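RhCC (Rhodococcus jostii, PDB 4U5R) acts as an unusual cofactor-independent oxygenase of the tautomerase superfamily. Local coordinates at the interface of chains A and B. Sequence-based numbering; all coordinates share one arbitrary frame. Chains: chain A/B, RhCC.

The interface of chains A and B. Residues chain A 67, 69, 108-109, 112-113; chain B 63, 65, 104-106.
B:Ile105 N, on strand 100-107, donates to the carbonyl A:Leu112 O at 3.0 Å, and A:Trp113 pairs with B:His104 as an antiparallel beta bridge, so that strand 113-115 of one tautomerase-superfamily subunit extends the sheet of the next; with three copies in the assembly, this patch probably belongs to a trimer interface. Beside the bridge, the imidazole of B:His104 enters a polar network through its edge. Its NE2 donates in the ring plane to the carboxylate oxygen A:Asp67 OD2 (2.8 Å, 173° at H), which it meets on the anti side, with ring and carboxylate planes almost perpendicular. The same oxygen accepts a salt-bridging N-H from B:Arg65 NE at 2.7 Å, nearly along its C-O axis. B:Arg65 gets there with CG anti to the backbone N (chi1 -179°) and a chain extended from CG to NE, crossing the A:Asp67 side chain at about a right angle. Two donors from the partner chain thus grip A:Asp67 OD2. At the other ring nitrogen, B:Arg63 NH1, from the same chain, donates to B:His104 ND1 at 2.9 Å; bonds at both ring nitrogens fix the imidazole's rotation. A:Ile69 lays its CD1 methyl over the centre of one ring face, 3.5 Å from the centroid, as a CH-pi contact. Its CG2 branch packs 3.4 Å above the plane of the A:Trp113 indole, toward the rim. Water 1 links A:Thr108 OG1 and A:Pro109 O to B:Ile105 O, lying 2.7 Å from the last of these, while A:Thr108 CG2 faces CB of the engineered B:Ala106, which replaces an aspartate that binds magnesium, at 4.0 Å.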
# COMPACT_ATOMS: atom_id res chain seq x y z
N ASP A 67 4.22 -5.66 2.79
CA ASP A 67 3.15 -6.14 3.66
C ASP A 67 3.52 -7.52 4.17
O ASP A 67 3.94 -8.40 3.40
CB ASP A 67 1.81 -6.23 2.92
CG ASP A 67 1.12 -4.89 2.78
OD1 ASP A 67 1.48 -3.93 3.48
OD2 ASP A 67 0.18 -4.81 1.96
N ILE A 69 1.65 -10.67 5.81
CA ILE A 69 0.28 -11.16 5.84
C ILE A 69 0.13 -12.48 6.59
O ILE A 69 -0.82 -12.66 7.35
CB ILE A 69 -0.26 -11.37 4.40
CG1 ILE A 69 0.14 -10.19 3.52
CG2 ILE A 69 -1.77 -11.57 4.42
CD1 ILE A 69 0.03 -10.46 2.02
N THR A 108 -0.96 -6.87 7.74
CA THR A 108 -2.35 -6.92 7.28
C THR A 108 -3.03 -8.21 7.75
O THR A 108 -2.37 -9.17 8.12
CB THR A 108 -2.44 -6.77 5.72
OG1 THR A 108 -2.02 -7.97 5.06
CG2 THR A 108 -1.60 -5.61 5.24
N PRO A 109 -4.38 -8.25 7.74
CA PRO A 109 -5.05 -9.37 8.40
C PRO A 109 -4.93 -10.70 7.68
O PRO A 109 -5.19 -10.79 6.49
CB PRO A 109 -6.52 -8.92 8.42
CG PRO A 109 -6.48 -7.45 8.28
CD PRO A 109 -5.33 -7.19 7.36
N LEU A 112 -7.86 -12.17 5.48
CA LEU A 112 -8.32 -11.50 4.27
C LEU A 112 -7.29 -11.70 3.18
O LEU A 112 -6.80 -10.74 2.60
CB LEU A 112 -8.55 -10.01 4.51
CG LEU A 112 -9.59 -9.66 5.58
CD1 LEU A 112 -9.63 -8.15 5.84
CD2 LEU A 112 -10.95 -10.17 5.17
N TRP A 113 -6.97 -12.96 2.90
CA TRP A 113 -5.85 -13.29 2.05
C TRP A 113 -6.10 -14.64 1.40
O TRP A 113 -6.48 -15.58 2.07
CB TRP A 113 -4.57 -13.28 2.89
CG TRP A 113 -3.34 -13.94 2.32
CD1 TRP A 113 -2.79 -13.72 1.09
CD2 TRP A 113 -2.48 -14.87 2.99
NE1 TRP A 113 -1.65 -14.48 0.94
CE2 TRP A 113 -1.44 -15.20 2.09
CE3 TRP A 113 -2.50 -15.47 4.26
CZ2 TRP A 113 -0.43 -16.10 2.42
CZ3 TRP A 113 -1.49 -16.37 4.58
CH2 TRP A 113 -0.47 -16.68 3.66
N ARG B 63 -0.98 -10.11 -9.24
CA ARG B 63 -1.03 -9.79 -7.81
C ARG B 63 -2.05 -8.70 -7.54
O ARG B 63 -1.98 -7.62 -8.14
CB ARG B 63 0.37 -9.38 -7.31
CG ARG B 63 0.55 -9.32 -5.79
CD ARG B 63 0.17 -10.66 -5.17
NE ARG B 63 0.54 -10.72 -3.76
CZ ARG B 63 -0.21 -10.31 -2.74
NH1 ARG B 63 -1.40 -9.75 -2.94
NH2 ARG B 63 0.27 -10.45 -1.51
N ARG B 65 -4.08 -6.28 -4.59
CA ARG B 65 -4.08 -5.77 -3.22
C ARG B 65 -5.15 -4.71 -3.10
O ARG B 65 -5.28 -3.89 -3.98
CB ARG B 65 -2.71 -5.19 -2.85
CG ARG B 65 -2.65 -4.67 -1.42
CD ARG B 65 -1.49 -3.70 -1.20
NE ARG B 65 -1.41 -3.40 0.23
CZ ARG B 65 -2.17 -2.52 0.85
NH1 ARG B 65 -3.07 -1.81 0.17
NH2 ARG B 65 -2.04 -2.34 2.16
N HIS B 104 -4.82 -9.89 -1.30
CA HIS B 104 -5.04 -9.59 0.11
C HIS B 104 -5.65 -8.21 0.32
O HIS B 104 -5.59 -7.34 -0.55
CB HIS B 104 -3.74 -9.78 0.93
CG HIS B 104 -2.71 -8.69 0.78
ND1 HIS B 104 -1.89 -8.58 -0.33
CD2 HIS B 104 -2.32 -7.71 1.63
CE1 HIS B 104 -1.07 -7.55 -0.16
NE2 HIS B 104 -1.31 -7.01 1.02
N ILE B 105 -6.29 -8.05 1.48
CA ILE B 105 -7.00 -6.84 1.85
C ILE B 105 -6.47 -6.23 3.15
O ILE B 105 -6.13 -6.94 4.10
CB ILE B 105 -8.50 -7.08 2.06
CG1 ILE B 105 -9.07 -7.99 0.97
CG2 ILE B 105 -9.25 -5.74 2.14
CD1 ILE B 105 -10.59 -8.11 1.00
N ALA B 106 -6.41 -4.91 3.19
CA ALA B 106 -6.14 -4.19 4.42
C ALA B 106 -7.32 -3.26 4.70
O ALA B 106 -8.00 -2.83 3.78
CB ALA B 106 -4.84 -3.41 4.30
O HOH W 1 -4.43 -9.00 4.37